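Local structure of Lmo2470 protein (5HL3) at residues A[114-119]-A[128-133]; A[137-142]-A[162-167]; A[156-161]-A[180-185]. The protein is an internalin with a leucine-rich repeat domain that interacts with host afadin, facilitates the crossing of basement membranes by Listeria, and binds calcium. All coordinates share one frame; numbering follows the deposited sequence. Where two conformers were deposited one is given.

Contact 1. Residues A[114-119]-A[128-133]; sequences LSLPNY and ITMSGN
M130 reaches across to L114 and L116, and together with L114 it carries most of this contact. It is a selenomethionine in the model, and its chain is worth following outward. CB sets off toward 114-119, with CG anti to the carbonyl carbon (chi1 -64°) and the next torsion extended, so CB and CG serve as a spacer. M130 SE then lies 4.0 Å from L116 CB, with both leucine methyls at almost the same distance. There the chain bends (chi3 82°), which turns the terminal methyl from L116 back toward the two residues before it: M130 CE lies 3.5 Å from L114 CB and 3.6 Å from the carbonyl oxygen S115 O.

L114 is shared. While its CB meets the M130 methyl, L114 CD1 passes obliquely over N133 and packs on N133 CB at 3.6 Å. N133 closes a type II turn that begins at M130, and its amide folds back onto the turn's first carbonyl, N133 ND2 donating to M130 O at 3.0 Å from above the carbonyl plane. The same nitrogen also bonds A104 O, so the amide ties its own turn to the preceding coil. Further along, L116 CD1 meets I128 CD1 at a looser 4.3 Å.

Across the two segments no hydrogen bond forms, although the L114 backbone pairs with N134 and I136 next door. L114, L116, I128 and M130 are buried hydrophobic residues of the leucine-rich repeat interior, and N133 is the polar exception, its amide nitrogen supplied by backbone carbonyls. Cohesion between the segments themselves therefore rests on apolar packing.

Contact 2. Residues A[137-142]-A[162-167]; sequences GSIPDF and ELPNFN. With CA (calcium ion), chain E; CA (calcium ion), chain F.
D141 and N167 make the polar grip at one end. D141 CG lies anti to its backbone N (chi1 -174°), which carries the carboxylate across to two N-H groups of one residue: N167 N reaches the syn lone pair of D141 OD1 at 2.9 Å, and N167 ND2 meets D141 OD2 at 2.8 Å. Both bonds are nearly straight. At the other end, I139 N donates to E162 O at 2.9 Å.

Apolar contacts fill the middle. I139 CG2 touches the edge of the F166 ring in its plane, I139 CD1 meets L163 CD1, and I139 CB lies 4.0 Å from P164 CD. The F142 and F166 ring planes differ by only 7°, but a large offset (centroids 5.6 Å apart) leaves little face-to-face stacking.

Calcium occupies both ends. E162 grips one ion with both carboxylate oxygens, joined by L157 O, and E162 OE1 also accepts from T159 N; a water on that ion donates to G137 O. N167 OD1 binds the other calcium at 2.4 Å, leaving its ND2 to D141; Q189 and N190 contribute there.

These coils run side by side, 8° apart, in successive leucine-rich repeat turns: 137-142 precedes strand 150-152, whereas strand 174-176 follows 162-167.

Contact 3. Residues A[156-161]-A[180-185]; sequences MLITSD and NQLTTI. With CA (calcium ion), chain E.
Residues 156-160 and 180-184 run alongside each other, 8° apart in direction, with L157 nearest N180 and T159 nearest L182. Q181 N donates to I158 O at 2.9 Å. The carbonyl oxygen L157 O binds calcium at 2.4 Å, in a site completed by E162 and four waters.

N180 sends its side chain toward the other coil, where N180 OD1 accepts two backbone N-H groups: M156 N at 2.9 Å and I158 N at 3.0 Å, from opposite faces of the amide plane. Its ND2 bonds M153 O and L177 O, so both ends of this buried amide are satisfied, the Asn ladder expected of leucine-rich repeats. S160 OG works both ways, donating to T184 O at 2.7 Å, on a lone pair, and accepting from T183 N. A water bridges S160 N and Q181 O. The I158 and L182 side chains lie alongside each other, I158 CG2 4.1 Å from L182 CD2, while T159 CG2 rests against Q181 CB.

Segment 156-161 follows strand 150-152; the other segment, 180-185, follows strand 174-176, the next rung of the parallel sheet. On the preceding side M156 and I158 pack on strand 134-135; beyond 180-185, N202 accepts from L182 N.

All three contacts join neighbouring coils of the leucine-rich repeat, stepping along the solenoid. Contact 1 is the buried one, held by apolar packing with no hydrogen bond across it; contacts 2 and 3 are partly buried and add polar bonds, some of them buried, and calcium sites at their edges. Contacts 2 and 3 share one ion: E162 and L157 bind it from successive parts of the same loop, between strands 150-152 and 174-176. Their apolar sides also meet, L163 touching I185 and L182. Contact 1 joins this interior through L116 against F142 and M130 against M156. Side-chain carboxylate bonding marks contact 2, whereas a buried asparagine and a serine hydroxyl organise contact 3.

Contact 1. Residues A[114-119]-A[128-133]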
loop_
_atom_site.group_PDB
_atom_site.type_symbol
_atom_site.label_atom_id
_atom_site.label_comp_id
_atom_site.label_asym_id
_atom_site.label_seq_id
_atom_site.Cartn_x
_atom_site.Cartn_y
_atom_site.Cartn_z
ATOM N N LEU A 114 -10.414 13.184 3.969
ATOM C CA LEU A 114 -10.332 13.886 2.686
ATOM C C LEU A 114 -11.132 13.176 1.619
ATOM O O LEU A 114 -11.163 11.951 1.597
ATOM C CB LEU A 114 -8.882 13.948 2.157
ATOM C CG LEU A 114 -7.886 14.799 2.958
ATOM C CD1 LEU A 114 -6.512 14.608 2.354
ATOM C CD2 LEU A 114 -8.280 16.281 2.975
ATOM N N SER A 115 -11.800 13.927 0.744
ATOM C CA SER A 115 -12.425 13.347 -0.446
ATOM C C SER A 115 -11.590 13.683 -1.678
ATOM O O SER A 115 -10.874 14.689 -1.684
ATOM C CB SER A 115 -13.876 13.814 -0.622
ATOM O OG SER A 115 -13.967 15.236 -0.661
ATOM N N LEU A 116 -11.702 12.829 -2.699
ATOM C CA LEU A 116 -10.986 12.962 -3.954
ATOM C C LEU A 116 -11.995 13.201 -5.072
ATOM O O LEU A 116 -12.608 12.257 -5.568
ATOM C CB LEU A 116 -10.105 11.734 -4.242
ATOM C CG LEU A 116 -9.360 11.767 -5.587
ATOM C CD1 LEU A 116 -8.653 13.085 -5.865
ATOM C CD2 LEU A 116 -8.378 10.613 -5.663
ATOM N N PRO A 117 -12.182 14.460 -5.477
ATOM C CA PRO A 117 -13.088 14.756 -6.576
ATOM C C PRO A 117 -12.646 14.160 -7.897
ATOM O O PRO A 117 -11.467 13.899 -8.097
ATOM C CB PRO A 117 -13.019 16.299 -6.689
ATOM C CG PRO A 117 -12.540 16.763 -5.425
ATOM C CD PRO A 117 -11.679 15.697 -4.861
ATOM N N ASN A 118 -13.602 13.990 -8.810
ATOM C CA ASN A 118 -13.275 13.604 -10.173
ATOM C C ASN A 118 -12.885 14.913 -10.902
ATOM O O ASN A 118 -13.635 15.433 -11.722
ATOM C CB ASN A 118 -14.486 12.908 -10.784
ATOM C CG ASN A 118 -14.237 12.426 -12.193
ATOM O OD1 ASN A 118 -13.095 12.206 -12.604
ATOM N ND2 ASN A 118 -15.320 12.315 -12.964
ATOM N N TYR A 119 -11.686 15.394 -10.615
ATOM C CA TYR A 119 -11.255 16.714 -11.086
ATOM C C TYR A 119 -11.376 16.846 -12.590
ATOM O O TYR A 119 -10.898 15.976 -13.339
ATOM C CB TYR A 119 -9.792 16.977 -10.705
ATOM C CG TYR A 119 -9.560 17.204 -9.226
ATOM C CD1 TYR A 119 -10.065 18.336 -8.587
ATOM C CD2 TYR A 119 -8.822 16.320 -8.482
ATOM C CE1 TYR A 119 -9.849 18.567 -7.235
ATOM C CE2 TYR A 119 -8.575 16.545 -7.137
ATOM C CZ TYR A 119 -9.113 17.649 -6.525
ATOM O OH TYR A 119 -8.884 17.838 -5.176
ATOM N N ILE A 128 -0.827 12.696 -7.612
ATOM C CA ILE A 128 -1.696 13.017 -6.473
ATOM C C ILE A 128 -1.237 12.188 -5.274
ATOM O O ILE A 128 -1.064 10.986 -5.391
ATOM C CB ILE A 128 -3.167 12.743 -6.761
ATOM C CG1 ILE A 128 -3.678 13.641 -7.920
ATOM C CG2 ILE A 128 -3.986 12.938 -5.481
ATOM C CD1 ILE A 128 -5.094 13.325 -8.326
ATOM N N THR A 129 -1.026 12.850 -4.139
ATOM C CA THR A 129 -0.640 12.200 -2.872
ATOM C C THR A 129 -1.579 12.620 -1.761
ATOM O O THR A 129 -1.711 13.816 -1.485
ATOM C CB THR A 129 0.776 12.584 -2.437
ATOM O OG1 THR A 129 1.711 12.259 -3.468
ATOM C CG2 THR A 129 1.200 11.863 -1.156
HETATM N N MSE A 130 -2.216 11.633 -1.125
HETATM C CA MSE A 130 -3.154 11.919 -0.014
HETATM C C MSE A 130 -2.953 10.953 1.131
HETATM O O MSE A 130 -3.747 10.934 2.079
HETATM C CB MSE A 130 -4.573 11.789 -0.515
HETATM C CG MSE A 130 -4.912 12.832 -1.595
HETATM SE SE MSE A 130 -6.665 12.543 -2.414
HETATM C CE MSE A 130 -7.613 13.372 -1.071
ATOM N N SER A 131 -1.880 10.184 1.083
ATOM C CA SER A 131 -1.596 9.150 2.089
ATOM C C SER A 131 -1.694 9.625 3.535
ATOM O O SER A 131 -1.228 10.693 3.907
ATOM C CB SER A 131 -0.210 8.599 1.869
ATOM O OG SER A 131 -0.095 8.069 0.555
ATOM N N GLY A 132 -2.313 8.770 4.357
ATOM C CA GLY A 132 -2.439 8.997 5.824
ATOM C C GLY A 132 -3.758 9.590 6.249
ATOM O O GLY A 132 -4.031 9.700 7.418
ATOM N N ASN A 133 -4.569 9.978 5.282
ATOM C CA ASN A 133 -5.849 10.624 5.534
ATOM C C ASN A 133 -6.996 9.684 5.182
ATOM O O ASN A 133 -6.933 8.958 4.187
ATOM C CB ASN A 133 -5.876 11.911 4.723
ATOM C CG ASN A 133 -4.751 12.853 5.127
ATOM O OD1 ASN A 133 -4.741 13.352 6.237
ATOM N ND2 ASN A 133 -3.776 13.063 4.243
#

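Contact 2. Residues A[137-142]-A[162-167]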
loop_
_atom_site.group_PDB
_atom_site.type_symbol
_atom_site.label_atom_id
_atom_site.label_comp_id
_atom_site.label_asym_id
_atom_site.label_seq_id
_atom_site.Cartn_x
_atom_site.Cartn_y
_atom_site.Cartn_z
ATOM N N GLY A 137 -15.761 8.499 1.007
ATOM C CA GLY A 137 -16.330 7.936 -0.218
ATOM C C GLY A 137 -15.365 7.041 -0.969
ATOM O O GLY A 137 -14.601 6.293 -0.373
ATOM N N SER A 138 -15.464 7.062 -2.290
ATOM C CA SER A 138 -14.681 6.181 -3.170
ATOM C C SER A 138 -13.671 6.952 -3.991
ATOM O O SER A 138 -13.742 8.174 -4.121
ATOM C CB SER A 138 -15.618 5.441 -4.131
ATOM O OG SER A 138 -16.502 4.598 -3.434
ATOM N N ILE A 139 -12.694 6.240 -4.513
ATOM C CA ILE A 139 -11.782 6.811 -5.493
ATOM C C ILE A 139 -12.571 6.867 -6.802
ATOM O O ILE A 139 -13.086 5.836 -7.246
ATOM C CB ILE A 139 -10.528 5.922 -5.734
ATOM C CG1 ILE A 139 -9.776 5.671 -4.415
ATOM C CG2 ILE A 139 -9.587 6.553 -6.791
ATOM C CD1 ILE A 139 -8.688 4.622 -4.540
ATOM N N PRO A 140 -12.682 8.050 -7.435
ATOM C CA PRO A 140 -13.430 8.110 -8.710
ATOM C C PRO A 140 -12.740 7.370 -9.845
ATOM O O PRO A 140 -11.497 7.233 -9.852
ATOM C CB PRO A 140 -13.477 9.614 -9.040
ATOM C CG PRO A 140 -12.545 10.268 -8.155
ATOM C CD PRO A 140 -12.162 9.371 -7.024
ATOM N N ASP A 141 -13.537 6.895 -10.817
ATOM C CA ASP A 141 -12.979 6.379 -12.061
ATOM C C ASP A 141 -12.706 7.658 -12.898
ATOM O O ASP A 141 -13.528 8.089 -13.678
ATOM C CB ASP A 141 -13.959 5.424 -12.734
ATOM C CG ASP A 141 -13.379 4.735 -13.951
ATOM O OD1 ASP A 141 -12.149 4.763 -14.151
ATOM O OD2 ASP A 141 -14.190 4.171 -14.731
ATOM N N PHE A 142 -11.529 8.229 -12.681
ATOM C CA PHE A 142 -11.192 9.559 -13.204
ATOM C C PHE A 142 -11.493 9.708 -14.675
ATOM O O PHE A 142 -11.105 8.858 -15.472
ATOM C CB PHE A 142 -9.708 9.863 -13.032
ATOM C CG PHE A 142 -9.180 9.601 -11.648
ATOM C CD1 PHE A 142 -9.471 10.461 -10.578
ATOM C CD2 PHE A 142 -8.366 8.488 -11.413
ATOM C CE1 PHE A 142 -8.972 10.179 -9.324
ATOM C CE2 PHE A 142 -7.844 8.231 -10.176
ATOM C CZ PHE A 142 -8.150 9.075 -9.142
ATOM N N GLU A 162 -14.360 0.572 -2.992
ATOM C CA GLU A 162 -14.015 1.987 -3.207
ATOM C C GLU A 162 -12.945 2.182 -4.270
ATOM O O GLU A 162 -12.558 3.322 -4.554
ATOM C CB GLU A 162 -13.529 2.581 -1.860
ATOM C CG GLU A 162 -14.630 2.654 -0.800
ATOM C CD GLU A 162 -14.167 2.930 0.624
ATOM O OE1 GLU A 162 -12.941 2.905 0.881
ATOM O OE2 GLU A 162 -15.070 3.126 1.485
ATOM N N LEU A 163 -12.489 1.089 -4.890
ATOM C CA LEU A 163 -11.370 1.101 -5.848
ATOM C C LEU A 163 -11.815 0.614 -7.227
ATOM O O LEU A 163 -12.057 -0.596 -7.418
ATOM C CB LEU A 163 -10.242 0.203 -5.321
ATOM C CG LEU A 163 -9.038 -0.012 -6.241
ATOM C CD1 LEU A 163 -8.347 1.258 -6.567
ATOM C CD2 LEU A 163 -8.098 -1.001 -5.600
ATOM N N PRO A 164 -11.964 1.520 -8.185
ATOM C CA PRO A 164 -12.417 1.087 -9.514
ATOM C C PRO A 164 -11.327 0.469 -10.374
ATOM O O PRO A 164 -10.157 0.592 -10.089
ATOM C CB PRO A 164 -12.921 2.376 -10.152
ATOM C CG PRO A 164 -12.189 3.441 -9.496
ATOM C CD PRO A 164 -11.781 2.968 -8.115
ATOM N N ASN A 165 -11.743 -0.218 -11.433
ATOM C CA ASN A 165 -10.836 -0.769 -12.414
ATOM C C ASN A 165 -10.621 0.345 -13.433
ATOM O O ASN A 165 -11.254 0.415 -14.480
ATOM C CB ASN A 165 -11.462 -2.037 -13.012
ATOM C CG ASN A 165 -10.450 -2.883 -13.734
ATOM O OD1 ASN A 165 -9.507 -2.382 -14.314
ATOM N ND2 ASN A 165 -10.632 -4.184 -13.683
ATOM N N PHE A 166 -9.689 1.234 -13.087
ATOM C CA PHE A 166 -9.542 2.541 -13.786
ATOM C C PHE A 166 -9.569 2.480 -15.302
ATOM O O PHE A 166 -8.721 1.845 -15.912
ATOM C CB PHE A 166 -8.247 3.235 -13.374
ATOM C CG PHE A 166 -8.113 3.479 -11.902
ATOM C CD1 PHE A 166 -8.825 4.499 -11.288
ATOM C CD2 PHE A 166 -7.235 2.723 -11.137
ATOM C CE1 PHE A 166 -8.690 4.753 -9.928
ATOM C CE2 PHE A 166 -7.097 2.989 -9.765
ATOM C CZ PHE A 166 -7.826 3.999 -9.170
ATOM N N ASN A 167 -10.496 3.219 -15.920
ATOM C CA ASN A 167 -10.635 3.182 -17.373
ATOM C C ASN A 167 -9.910 4.230 -18.183
ATOM O O ASN A 167 -9.656 4.003 -19.340
ATOM C CB ASN A 167 -12.130 3.260 -17.736
ATOM C CG ASN A 167 -12.854 1.967 -17.440
ATOM O OD1 ASN A 167 -12.648 0.994 -18.133
ATOM N ND2 ASN A 167 -13.644 1.925 -16.364
HETATM CA CA CA E . -13.250 3.720 3.196
HETATM CA CA CA F . -12.063 -1.151 -18.927
HETATM O O HOH W 1 -14.224 5.740 2.273
HETATM O O HOH W 2 -11.911 -1.425 -16.501
HETATM O O HOH W 3 -14.021 1.542 3.801
HETATM O O HOH W 4 -14.617 4.341 4.939
HETATM O O HOH W 5 -11.829 5.447 3.881
#

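Contact 3. Residues A[156-161]-A[180-185]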
loop_
_atom_site.group_PDB
_atom_site.type_symbol
_atom_site.label_atom_id
_atom_site.label_comp_id
_atom_site.label_asym_id
_atom_site.label_seq_id
_atom_site.Cartn_x
_atom_site.Cartn_y
_atom_site.Cartn_z
HETATM N N MSE A 156 -5.499 4.988 4.094
HETATM C CA MSE A 156 -6.683 5.819 3.911
HETATM C C MSE A 156 -7.972 5.093 4.181
HETATM O O MSE A 156 -9.035 5.611 3.872
HETATM C CB MSE A 156 -6.744 6.387 2.471
HETATM C CG MSE A 156 -5.508 7.230 2.109
HETATM SE SE MSE A 156 -5.740 8.172 0.412
HETATM C CE MSE A 156 -6.892 9.594 1.070
ATOM N N LEU A 157 -7.896 3.909 4.808
ATOM C CA LEU A 157 -9.070 3.042 5.039
ATOM C C LEU A 157 -9.863 2.738 3.749
ATOM O O LEU A 157 -11.101 2.767 3.737
ATOM C CB LEU A 157 -9.931 3.591 6.162
ATOM C CG LEU A 157 -9.247 3.520 7.537
ATOM C CD1 LEU A 157 -10.095 4.285 8.521
ATOM C CD2 LEU A 157 -9.042 2.107 8.007
ATOM N N ILE A 158 -9.131 2.427 2.678
ATOM C CA ILE A 158 -9.762 2.094 1.422
ATOM C C ILE A 158 -10.126 0.606 1.413
ATOM O O ILE A 158 -9.283 -0.242 1.701
ATOM C CB ILE A 158 -8.838 2.433 0.248
ATOM C CG1 ILE A 158 -8.656 3.954 0.205
ATOM C CG2 ILE A 158 -9.448 1.945 -1.079
ATOM C CD1 ILE A 158 -7.542 4.437 -0.691
ATOM N N THR A 159 -11.391 0.317 1.096
ATOM C CA THR A 159 -11.890 -1.059 0.914
ATOM C C THR A 159 -12.074 -1.319 -0.581
ATOM O O THR A 159 -12.080 -0.385 -1.406
ATOM C CB THR A 159 -13.169 -1.328 1.731
ATOM O OG1 THR A 159 -14.086 -0.241 1.546
ATOM C CG2 THR A 159 -12.810 -1.443 3.217
ATOM N N SER A 160 -12.237 -2.584 -0.955
ATOM C CA SER A 160 -12.272 -2.949 -2.377
ATOM C C SER A 160 -13.468 -2.365 -3.152
ATOM O O SER A 160 -13.361 -2.098 -4.350
ATOM C CB SER A 160 -12.167 -4.465 -2.532
ATOM O OG SER A 160 -10.929 -4.909 -2.011
ATOM N N ASP A 161 -14.565 -2.093 -2.455
ATOM C CA ASP A 161 -15.723 -1.467 -3.089
ATOM C C ASP A 161 -15.471 0.012 -3.467
ATOM O O ASP A 161 -16.263 0.612 -4.176
ATOM C CB ASP A 161 -16.956 -1.560 -2.169
ATOM C CG ASP A 161 -16.744 -0.830 -0.832
ATOM O OD1 ASP A 161 -15.757 -1.126 -0.170
ATOM O OD2 ASP A 161 -17.533 0.060 -0.430
ATOM N N ASN A 180 -4.122 -0.348 3.634
ATOM C CA ASN A 180 -5.575 -0.160 3.485
ATOM C C ASN A 180 -6.276 -1.433 3.918
ATOM O O ASN A 180 -5.693 -2.233 4.639
ATOM C CB ASN A 180 -5.905 0.332 2.061
ATOM C CG ASN A 180 -5.598 1.798 1.873
ATOM O OD1 ASN A 180 -6.163 2.643 2.582
ATOM N ND2 ASN A 180 -4.707 2.106 0.951
ATOM N N GLN A 181 -7.543 -1.585 3.532
ATOM C CA GLN A 181 -8.354 -2.745 3.935
ATOM C C GLN A 181 -8.859 -3.480 2.692
ATOM O O GLN A 181 -9.976 -3.993 2.672
ATOM C CB GLN A 181 -9.518 -2.286 4.840
ATOM C CG GLN A 181 -8.994 -1.685 6.140
ATOM C CD GLN A 181 -10.003 -1.480 7.286
ATOM O OE1 GLN A 181 -9.608 -1.008 8.371
ATOM N NE2 GLN A 181 -11.244 -1.839 7.086
ATOM N N LEU A 182 -8.030 -3.568 1.668
ATOM C CA LEU A 182 -8.439 -4.258 0.438
ATOM C C LEU A 182 -8.476 -5.757 0.672
ATOM O O LEU A 182 -7.510 -6.349 1.155
ATOM C CB LEU A 182 -7.455 -3.949 -0.684
ATOM C CG LEU A 182 -7.376 -2.483 -1.118
ATOM C CD1 LEU A 182 -6.188 -2.293 -2.035
ATOM C CD2 LEU A 182 -8.671 -2.047 -1.802
ATOM N N THR A 183 -9.588 -6.360 0.296
ATOM C CA THR A 183 -9.773 -7.818 0.353
ATOM C C THR A 183 -9.579 -8.447 -1.024
ATOM O O THR A 183 -9.193 -9.622 -1.121
ATOM C CB THR A 183 -11.156 -8.204 0.910
ATOM O OG1 THR A 183 -12.166 -7.451 0.227
ATOM C CG2 THR A 183 -11.225 -7.911 2.396
ATOM N N THR A 184 -9.851 -7.681 -2.073
ATOM C CA THR A 184 -9.572 -8.052 -3.453
ATOM C C THR A 184 -8.914 -6.862 -4.148
ATOM O O THR A 184 -9.052 -5.698 -3.719
ATOM C CB THR A 184 -10.835 -8.447 -4.254
ATOM O OG1 THR A 184 -11.790 -7.388 -4.257
ATOM C CG2 THR A 184 -11.495 -9.715 -3.652
ATOM N N ILE A 185 -8.222 -7.147 -5.240
ATOM C CA ILE A 185 -7.640 -6.112 -6.106
ATOM C C ILE A 185 -8.178 -6.352 -7.528
ATOM O O ILE A 185 -8.301 -7.509 -7.957
ATOM C CB ILE A 185 -6.086 -6.179 -6.029
ATOM C CG1 ILE A 185 -5.447 -4.998 -6.737
ATOM C CG2 ILE A 185 -5.512 -7.462 -6.543
ATOM C CD1 ILE A 185 -5.525 -3.680 -6.006
HETATM CA CA CA E . -13.250 3.720 3.196
HETATM O O HOH W 5 -11.829 5.447 3.881
HETATM O O HOH W 3 -14.021 1.542 3.801
HETATM O O HOH W 6 -12.222 -4.641 1.096
HETATM O O HOH W 4 -14.617 4.341 4.939
HETATM O O HOH W 1 -14.224 5.740 2.273
#